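Local coordinates for protein TrwC (Escherichia coli, PDB 1ZM5) that probably nicks and covalently holds one strand of plasmid DNA as the metal-dependent relaxase domain of a larger conjugation protein that also carries a helicase part, at residues E105-H110 / P158-H163; A113-L118 / I145-H150. All coordinates share one frame; numbering follows the deposited sequence.

Both contacts pack one helix, 104-122, against the same face of the antiparallel sheet that carries the relaxase metal site. Contact 1 sets the earlier turns, 105-110, on strand 158-163; contact 2 sets turns 113-118 on the neighbouring strand, 145-150, and the two centres lie about 10 Å apart. The strands pair directly: H161 O sits 2.7 Å from H150 N and H163 N 2.8 Å from F148 O, both probable hydrogen bonds. Contact 1 brings H161 and H163 to the copper ion and contact 2 brings H150, with water 1 as a further ligand. L160, T162 and K147 face the helix while the histidines serve the metal on the other side of the sheet.

Contact 1. Residues E105-H110 / P158-H163; sequences EIIKAH and PQLHTH. With CU (copper (II) ion), chain D; nucleotides of chain A.
H110 meets strand 158-163 in two ways, with its ring face on L160 and its ring edge on T162. Its CG stands anti to the backbone N (chi1 168°), which carries the imidazole off the helix toward the strand. L160 CG lies over the middle of one ring face in a CH-pi contact, 4.0 Å from the centroid and 13° off the normal. L160 CD2 reaches H110 CB at 3.7 Å, the leucine running back along the ring. The other methyl, L160 CD1, meets I107 CD1 at 3.8 Å, so the leucine fork spans two successive helix turns.

At the ring edge, H110 NE2 and T162 OG1 are 2.8 Å apart in a bent hydrogen bond (147°) whose donor could be either. The other ring nitrogen, ND1, is hydrogen-bonded to Y196 OH, so both imidazole nitrogens are engaged and the ring's rotation is fixed.

The odd-numbered strand residues turn the other way. H161 ND1 donates to Q159 O at 2.7 Å; Q159 O lies in the plane of the H161 ring, while ND1 stands above the plane of that carbonyl. That bond is consistent with a ring held so that NE2 meets the copper ion, 2.2 Å away, with H163 NE2 at the same distance and H150 completing the histidine trio. Q159, bent at chi2, sends NE2 to O2 of thymidine DT23 of chain A in a straight bond of 2.9 Å.

Chemically, the strand is two-sided: leucine and threonine fasten it to the helix, while Q159, H161 and H163 handle DNA and metal. With its ND1 hydrogen committed to a carbonyl, H161 binds the copper through NE2, and the hydrogen bond probably makes that nitrogen a somewhat stronger ligand.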
ATOM      1  N   GLU B 105       3.043 -11.497 -15.022  1.00 35.68           N
ATOM      2  CA  GLU B 105       1.610 -11.712 -14.846  1.00 35.51           C
ATOM      3  C   GLU B 105       1.208 -11.609 -13.380  1.00 33.15           C
ATOM      4  O   GLU B 105       0.100 -11.167 -13.069  1.00 30.48           O
ATOM      5  CB  GLU B 105       1.190 -13.075 -15.412  1.00 40.53           C
ATOM      6  CG  GLU B 105       1.500 -13.237 -16.898  1.00 46.84           C
ATOM      7  CD  GLU B 105       0.999 -12.062 -17.735  1.00 52.72           C
ATOM      8  OE1 GLU B 105       1.786 -11.550 -18.571  1.00 54.97           O
ATOM      9  OE2 GLU B 105      -0.176 -11.653 -17.560  1.00 54.20           O
ATOM     10  N   ILE B 106       2.102 -12.013 -12.479  1.00 31.42           N
ATOM     11  CA  ILE B 106       1.811 -11.924 -11.049  1.00 29.31           C
ATOM     12  C   ILE B 106       1.675 -10.440 -10.724  1.00 27.82           C
ATOM     13  O   ILE B 106       0.765 -10.029 -10.009  1.00 26.67           O
ATOM     14  CB  ILE B 106       2.949 -12.487 -10.184  1.00 30.31           C
ATOM     15  CG1 ILE B 106       3.286 -13.922 -10.596  1.00 31.19           C
ATOM     16  CG2 ILE B 106       2.554 -12.413  -8.713  1.00 30.03           C
ATOM     17  CD1 ILE B 106       2.211 -14.937 -10.289  1.00 31.41           C
ATOM     18  N   ILE B 107       2.586  -9.637 -11.264  1.00 26.82           N
ATOM     19  CA  ILE B 107       2.561  -8.196 -11.044  1.00 28.48           C
ATOM     20  C   ILE B 107       1.218  -7.612 -11.481  1.00 29.38           C
ATOM     21  O   ILE B 107       0.644  -6.750 -10.806  1.00 30.85           O
ATOM     22  CB  ILE B 107       3.684  -7.496 -11.842  1.00 28.86           C
ATOM     23  CG1 ILE B 107       5.050  -8.033 -11.406  1.00 29.18           C
ATOM     24  CG2 ILE B 107       3.617  -5.993 -11.640  1.00 29.31           C
ATOM     25  CD1 ILE B 107       5.360  -7.776  -9.955  1.00 32.35           C
ATOM     26  N   LYS B 108       0.714  -8.084 -12.615  1.00 30.03           N
ATOM     27  CA  LYS B 108      -0.557  -7.587 -13.125  1.00 28.98           C
ATOM     28  C   LYS B 108      -1.683  -8.068 -12.210  1.00 25.44           C
ATOM     29  O   LYS B 108      -2.638  -7.341 -11.949  1.00 24.63           O
ATOM     30  CB  LYS B 108      -0.771  -8.073 -14.567  1.00 31.27           C
ATOM     31  CG  LYS B 108      -1.888  -7.346 -15.326  1.00 38.18           C
ATOM     32  CD  LYS B 108      -1.972  -7.793 -16.789  1.00 43.83           C
ATOM     33  CE  LYS B 108      -0.684  -7.469 -17.563  1.00 47.20           C
ATOM     34  NZ  LYS B 108      -0.718  -7.945 -18.983  1.00 47.54           N
ATOM     35  N   ALA B 109      -1.548  -9.293 -11.715  1.00 22.66           N
ATOM     36  CA  ALA B 109      -2.533  -9.882 -10.817  1.00 21.31           C
ATOM     37  C   ALA B 109      -2.666  -8.989  -9.597  1.00 21.76           C
ATOM     38  O   ALA B 109      -3.771  -8.636  -9.179  1.00 20.84           O
ATOM     39  CB  ALA B 109      -2.085 -11.287 -10.397  1.00 19.27           C
ATOM     40  N   HIS B 110      -1.515  -8.628  -9.037  1.00 23.09           N
ATOM     41  CA  HIS B 110      -1.439  -7.767  -7.868  1.00 20.55           C
ATOM     42  C   HIS B 110      -2.038  -6.399  -8.174  1.00 20.60           C
ATOM     43  O   HIS B 110      -2.818  -5.873  -7.386  1.00 20.89           O
ATOM     44  CB  HIS B 110       0.024  -7.621  -7.438  1.00 20.06           C
ATOM     45  CG  HIS B 110       0.255  -6.541  -6.428  1.00 18.72           C
ATOM     46  ND1 HIS B 110      -0.065  -6.684  -5.096  1.00 20.34           N
ATOM     47  CD2 HIS B 110       0.757  -5.291  -6.563  1.00 18.07           C
ATOM     48  CE1 HIS B 110       0.227  -5.567  -4.452  1.00 20.13           C
ATOM     49  NE2 HIS B 110       0.726  -4.704  -5.320  1.00 17.83           N
ATOM     50  N   PRO B 158      12.440  -9.876  -1.376  1.00 20.68           N
ATOM     51  CA  PRO B 158      11.401  -9.592  -2.374  1.00 20.27           C
ATOM     52  C   PRO B 158      10.142  -9.252  -1.561  1.00 19.95           C
ATOM     53  O   PRO B 158       9.755 -10.012  -0.660  1.00 18.39           O
ATOM     54  CB  PRO B 158      11.241 -10.926  -3.106  1.00 18.51           C
ATOM     55  CG  PRO B 158      12.576 -11.556  -2.971  1.00 20.48           C
ATOM     56  CD  PRO B 158      12.963 -11.243  -1.542  1.00 21.08           C
ATOM     57  N   GLN B 159       9.502  -8.131  -1.872  1.00 19.59           N
ATOM     58  CA  GLN B 159       8.315  -7.710  -1.130  1.00 19.75           C
ATOM     59  C   GLN B 159       7.419  -6.884  -2.035  1.00 18.69           C
ATOM     60  O   GLN B 159       7.494  -5.654  -2.050  1.00 18.31           O
ATOM     61  CB  GLN B 159       8.749  -6.881   0.094  1.00 19.32           C
ATOM     62  CG  GLN B 159       7.632  -6.394   1.020  1.00 17.72           C
ATOM     63  CD  GLN B 159       6.737  -7.507   1.545  1.00 17.63           C
ATOM     64  OE1 GLN B 159       7.073  -8.686   1.475  1.00 19.87           O
ATOM     65  NE2 GLN B 159       5.591  -7.128   2.081  1.00 20.15           N
ATOM     66  N   LEU B 160       6.565  -7.565  -2.787  1.00 19.52           N
ATOM     67  CA  LEU B 160       5.672  -6.886  -3.713  1.00 17.51           C
ATOM     68  C   LEU B 160       4.581  -6.131  -2.976  1.00 16.15           C
ATOM     69  O   LEU B 160       3.760  -6.717  -2.265  1.00 15.64           O
ATOM     70  CB  LEU B 160       5.049  -7.892  -4.701  1.00 18.53           C
ATOM     71  CG  LEU B 160       4.032  -7.335  -5.719  1.00 18.70           C
ATOM     72  CD1 LEU B 160       4.681  -6.260  -6.572  1.00 19.15           C
ATOM     73  CD2 LEU B 160       3.512  -8.456  -6.605  1.00 20.21           C
ATOM     74  N   HIS B 161       4.579  -4.817  -3.126  1.00 15.01           N
ATOM     75  CA  HIS B 161       3.550  -4.028  -2.476  1.00 14.89           C
ATOM     76  C   HIS B 161       3.296  -2.701  -3.161  1.00 14.71           C
ATOM     77  O   HIS B 161       4.134  -2.188  -3.910  1.00 14.22           O
ATOM     78  CB  HIS B 161       3.880  -3.812  -0.994  1.00 16.54           C
ATOM     79  CG  HIS B 161       5.107  -2.990  -0.743  1.00 20.48           C
ATOM     80  ND1 HIS B 161       6.383  -3.461  -0.968  1.00 22.30           N
ATOM     81  CD2 HIS B 161       5.253  -1.746  -0.223  1.00 18.95           C
ATOM     82  CE1 HIS B 161       7.260  -2.548  -0.591  1.00 19.87           C
ATOM     83  NE2 HIS B 161       6.600  -1.499  -0.134  1.00 19.75           N
ATOM     84  N   THR B 162       2.112  -2.161  -2.920  1.00 13.06           N
ATOM     85  CA  THR B 162       1.738  -0.892  -3.506  1.00 13.10           C
ATOM     86  C   THR B 162       1.238   0.029  -2.411  1.00 15.47           C
ATOM     87  O   THR B 162       0.535  -0.394  -1.484  1.00 15.65           O
ATOM     88  CB  THR B 162       0.598  -1.040  -4.542  1.00 13.53           C
ATOM     89  OG1 THR B 162       0.996  -1.934  -5.590  1.00 12.64           O
ATOM     90  CG2 THR B 162       0.242   0.313  -5.126  1.00  9.89           C
ATOM     91  N   HIS B 163       1.626   1.289  -2.525  1.00 16.92           N
ATOM     92  CA  HIS B 163       1.200   2.326  -1.613  1.00 18.17           C
ATOM     93  C   HIS B 163       0.084   3.060  -2.352  1.00 19.63           C
ATOM     94  O   HIS B 163       0.325   3.699  -3.378  1.00 21.44           O
ATOM     95  CB  HIS B 163       2.351   3.285  -1.343  1.00 19.49           C
ATOM     96  CG  HIS B 163       3.458   2.679  -0.541  1.00 20.54           C
ATOM     97  ND1 HIS B 163       3.316   2.359   0.793  1.00 19.51           N
ATOM     98  CD2 HIS B 163       4.710   2.300  -0.892  1.00 17.51           C
ATOM     99  CE1 HIS B 163       4.434   1.804   1.229  1.00 22.09           C
ATOM    100  NE2 HIS B 163       5.294   1.756   0.226  1.00 22.40           N
TER
HETATM  101 CU    CU D 300       7.168   0.648  -0.288  1.00 35.43          CU
ATOM    102  P    DT A  23       3.822 -14.391   7.232  1.00 20.15           P
ATOM    103  OP1  DT A  23       3.659 -15.332   6.112  1.00 18.40           O
ATOM    104  OP2  DT A  23       4.359 -14.877   8.539  1.00 24.90           O
ATOM    105  O5'  DT A  23       4.702 -13.155   6.731  1.00 20.70           O
ATOM    106  C5'  DT A  23       6.028 -13.341   6.189  1.00 21.82           C
ATOM    107  C4'  DT A  23       6.254 -12.379   5.042  1.00 25.70           C
ATOM    108  O4'  DT A  23       5.078 -12.411   4.218  1.00 28.71           O
ATOM    109  C3'  DT A  23       6.522 -10.904   5.388  1.00 26.83           C
ATOM    110  O3'  DT A  23       7.843 -10.679   4.833  1.00 28.81           O
ATOM    111  C2'  DT A  23       5.769 -10.138   4.306  1.00 29.90           C
ATOM    112  C1'  DT A  23       4.793 -11.136   3.701  1.00 25.78           C
ATOM    113  N1   DT A  23       3.341 -10.958   3.726  1.00 25.42           N
ATOM    114  C2   DT A  23       2.776  -9.778   3.297  1.00 25.14           C
ATOM    115  O2   DT A  23       3.423  -8.782   3.030  1.00 22.38           O
ATOM    116  N3   DT A  23       1.407  -9.817   3.188  1.00 24.88           N
ATOM    117  C4   DT A  23       0.576 -10.881   3.478  1.00 22.56           C
ATOM    118  O4   DT A  23      -0.623 -10.781   3.298  1.00 26.87           O
ATOM    119  C5   DT A  23       1.233 -12.058   3.985  1.00 23.24           C
ATOM    120  C7   DT A  23       0.409 -13.250   4.352  1.00 23.86           C
ATOM    121  C6   DT A  23       2.561 -12.032   4.100  1.00 23.97           C
TER
HETATM  122  O   HOH W   1       7.160   0.105   1.827  1.00 34.47           O

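Contact 2. Residues A113-L118 / I145-H150; sequences AVARTL and IGKFRH. With CU (copper (II) ion), chain D.
The helix-on-sheet layer of the relaxase domain, an alpha+beta domain of the Rep clan with helices packed on an antiparallel sheet, is continued here: turns 113-118 of helix 104-122 run along strand 145-150, roughly antiparallel to it (158°). L118 is the main helix residue, touching both I145 and K147, neighbours on one strand face. Its CD1 packs against the aliphatic shaft of K147, 3.4 Å from CD and 3.8 Å from CG. L118 CB touches I145 CD1 at 4.0 Å, the extended isoleucine arm (chi2 170°) carrying that methyl out to the helix.

K147 bends at its third torsion (chi3 -63°), and NZ passes A115 CB at 4.1 Å on its way to a salt bridge with E35 and a hydrogen bond to Q37. The buried lysine thus uses its hydrocarbon part for packing, while its charged end is met by these two residues of the adjacent strand 35-37. A little further along the strand, R149 forms a salt bridge with D111 of the same helix.

At the strand's end H150 belongs to the metal site: its ND1 meets the copper ion at 2.5 Å, the metal lying in the plane of the ring.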
ATOM      1  N   ALA B 113      -5.846  -6.759  -8.293  1.00 22.13           N
ATOM      2  CA  ALA B 113      -6.384  -6.956  -6.955  1.00 21.43           C
ATOM      3  C   ALA B 113      -6.421  -5.597  -6.255  1.00 21.78           C
ATOM      4  O   ALA B 113      -7.410  -5.243  -5.608  1.00 22.33           O
ATOM      5  CB  ALA B 113      -5.515  -7.946  -6.170  1.00 19.24           C
ATOM      6  N   VAL B 114      -5.357  -4.815  -6.412  1.00 20.20           N
ATOM      7  CA  VAL B 114      -5.309  -3.508  -5.771  1.00 18.41           C
ATOM      8  C   VAL B 114      -6.323  -2.535  -6.347  1.00 19.33           C
ATOM      9  O   VAL B 114      -7.012  -1.845  -5.604  1.00 20.28           O
ATOM     10  CB  VAL B 114      -3.901  -2.855  -5.878  1.00 16.72           C
ATOM     11  CG1 VAL B 114      -3.959  -1.418  -5.358  1.00  9.95           C
ATOM     12  CG2 VAL B 114      -2.883  -3.666  -5.087  1.00 10.23           C
ATOM     13  N   ALA B 115      -6.414  -2.477  -7.670  1.00 20.96           N
ATOM     14  CA  ALA B 115      -7.337  -1.555  -8.322  1.00 22.43           C
ATOM     15  C   ALA B 115      -8.803  -1.848  -8.015  1.00 24.20           C
ATOM     16  O   ALA B 115      -9.611  -0.924  -7.853  1.00 23.61           O
ATOM     17  CB  ALA B 115      -7.106  -1.559  -9.827  1.00 19.98           C
ATOM     18  N   ARG B 116      -9.152  -3.126  -7.924  1.00 25.03           N
ATOM     19  CA  ARG B 116     -10.537  -3.480  -7.636  1.00 27.58           C
ATOM     20  C   ARG B 116     -10.887  -3.137  -6.208  1.00 26.12           C
ATOM     21  O   ARG B 116     -12.003  -2.717  -5.916  1.00 29.26           O
ATOM     22  CB  ARG B 116     -10.785  -4.961  -7.919  1.00 29.36           C
ATOM     23  CG  ARG B 116     -10.776  -5.269  -9.398  1.00 31.43           C
ATOM     24  CD  ARG B 116     -10.829  -6.757  -9.646  1.00 39.29           C
ATOM     25  NE  ARG B 116     -10.667  -7.068 -11.062  1.00 42.68           N
ATOM     26  CZ  ARG B 116     -10.322  -8.263 -11.527  1.00 45.73           C
ATOM     27  NH1 ARG B 116     -10.101  -9.268 -10.685  1.00 45.03           N
ATOM     28  NH2 ARG B 116     -10.192  -8.448 -12.836  1.00 46.36           N
ATOM     29  N   THR B 117      -9.926  -3.294  -5.314  1.00 25.53           N
ATOM     30  CA  THR B 117     -10.161  -2.962  -3.922  1.00 24.07           C
ATOM     31  C   THR B 117     -10.343  -1.449  -3.763  1.00 24.89           C
ATOM     32  O   THR B 117     -11.203  -1.000  -2.999  1.00 25.75           O
ATOM     33  CB  THR B 117      -8.994  -3.426  -3.056  1.00 22.58           C
ATOM     34  OG1 THR B 117      -8.842  -4.841  -3.204  1.00 23.42           O
ATOM     35  CG2 THR B 117      -9.238  -3.086  -1.601  1.00 21.45           C
ATOM     36  N   LEU B 118      -9.550  -0.659  -4.485  1.00 23.16           N
ATOM     37  CA  LEU B 118      -9.667   0.796  -4.377  1.00 25.04           C
ATOM     38  C   LEU B 118     -11.023   1.300  -4.880  1.00 27.44           C
ATOM     39  O   LEU B 118     -11.533   2.312  -4.395  1.00 24.61           O
ATOM     40  CB  LEU B 118      -8.500   1.483  -5.105  1.00 22.99           C
ATOM     41  CG  LEU B 118      -7.145   1.245  -4.398  1.00 21.60           C
ATOM     42  CD1 LEU B 118      -5.990   1.817  -5.205  1.00 19.47           C
ATOM     43  CD2 LEU B 118      -7.188   1.883  -3.026  1.00 19.95           C
ATOM     44  N   ILE B 145      -6.412   9.128  -6.242  1.00 23.57           N
ATOM     45  CA  ILE B 145      -5.411   8.228  -5.686  1.00 22.43           C
ATOM     46  C   ILE B 145      -4.127   8.098  -6.470  1.00 21.73           C
ATOM     47  O   ILE B 145      -4.146   7.895  -7.679  1.00 21.62           O
ATOM     48  CB  ILE B 145      -5.984   6.785  -5.537  1.00 21.26           C
ATOM     49  CG1 ILE B 145      -7.372   6.827  -4.893  1.00 20.23           C
ATOM     50  CG2 ILE B 145      -5.051   5.928  -4.698  1.00 16.77           C
ATOM     51  CD1 ILE B 145      -8.091   5.493  -4.926  1.00 18.92           C
ATOM     52  N   GLY B 146      -3.010   8.188  -5.759  1.00 21.52           N
ATOM     53  CA  GLY B 146      -1.722   8.002  -6.393  1.00 22.92           C
ATOM     54  C   GLY B 146      -1.241   6.623  -5.965  1.00 23.15           C
ATOM     55  O   GLY B 146      -1.079   6.375  -4.772  1.00 24.16           O
ATOM     56  N   LYS B 147      -1.031   5.719  -6.917  1.00 23.43           N
ATOM     57  CA  LYS B 147      -0.575   4.368  -6.592  1.00 23.59           C
ATOM     58  C   LYS B 147       0.889   4.173  -6.960  1.00 24.73           C
ATOM     59  O   LYS B 147       1.295   4.453  -8.086  1.00 24.69           O
ATOM     60  CB  LYS B 147      -1.424   3.323  -7.323  1.00 21.69           C
ATOM     61  CG  LYS B 147      -2.888   3.320  -6.903  1.00 23.06           C
ATOM     62  CD  LYS B 147      -3.687   2.276  -7.669  1.00 22.94           C
ATOM     63  CE  LYS B 147      -3.704   2.570  -9.164  1.00 23.11           C
ATOM     64  NZ  LYS B 147      -4.398   1.520  -9.967  1.00 19.83           N
ATOM     65  N   PHE B 148       1.674   3.688  -6.002  1.00 24.25           N
ATOM     66  CA  PHE B 148       3.098   3.464  -6.216  1.00 22.36           C
ATOM     67  C   PHE B 148       3.439   2.013  -5.878  1.00 22.92           C
ATOM     68  O   PHE B 148       3.215   1.560  -4.759  1.00 23.14           O
ATOM     69  CB  PHE B 148       3.913   4.433  -5.337  1.00 20.90           C
ATOM     70  CG  PHE B 148       3.470   5.877  -5.448  1.00 20.79           C
ATOM     71  CD1 PHE B 148       2.459   6.376  -4.639  1.00 22.25           C
ATOM     72  CD2 PHE B 148       4.025   6.717  -6.404  1.00 22.91           C
ATOM     73  CE1 PHE B 148       2.001   7.694  -4.782  1.00 22.92           C
ATOM     74  CE2 PHE B 148       3.575   8.038  -6.559  1.00 22.79           C
ATOM     75  CZ  PHE B 148       2.562   8.524  -5.745  1.00 22.55           C
ATOM     76  N   ARG B 149       3.977   1.287  -6.853  1.00 22.77           N
ATOM     77  CA  ARG B 149       4.341  -0.113  -6.659  1.00 22.11           C
ATOM     78  C   ARG B 149       5.832  -0.236  -6.346  1.00 23.02           C
ATOM     79  O   ARG B 149       6.669   0.375  -7.013  1.00 23.95           O
ATOM     80  CB  ARG B 149       4.000  -0.916  -7.918  1.00 22.48           C
ATOM     81  CG  ARG B 149       4.125  -2.444  -7.787  1.00 26.61           C
ATOM     82  CD  ARG B 149       3.764  -3.118  -9.112  1.00 25.38           C
ATOM     83  NE  ARG B 149       4.552  -2.532 -10.186  1.00 29.94           N
ATOM     84  CZ  ARG B 149       4.137  -2.376 -11.439  1.00 32.32           C
ATOM     85  NH1 ARG B 149       4.945  -1.820 -12.329  1.00 31.88           N
ATOM     86  NH2 ARG B 149       2.925  -2.772 -11.805  1.00 33.45           N
ATOM     87  N   HIS B 150       6.153  -1.023  -5.322  1.00 21.21           N
ATOM     88  CA  HIS B 150       7.529  -1.237  -4.908  1.00 20.39           C
ATOM     89  C   HIS B 150       7.770  -2.736  -4.829  1.00 22.10           C
ATOM     90  O   HIS B 150       6.812  -3.507  -4.817  1.00 21.37           O
ATOM     91  CB  HIS B 150       7.780  -0.544  -3.572  1.00 21.47           C
ATOM     92  CG  HIS B 150       7.673   0.945  -3.655  1.00 26.27           C
ATOM     93  ND1 HIS B 150       7.388   1.739  -2.563  1.00 28.06           N
ATOM     94  CD2 HIS B 150       7.795   1.787  -4.710  1.00 23.69           C
ATOM     95  CE1 HIS B 150       7.336   3.002  -2.947  1.00 28.17           C
ATOM     96  NE2 HIS B 150       7.578   3.057  -4.245  1.00 24.40           N
TER
HETATM   97 CU    CU D 300       7.168   0.648  -0.288  1.00 35.43          CU
HETATM   98  O   HOH W   1       7.160   0.105   1.827  1.00 34.47           O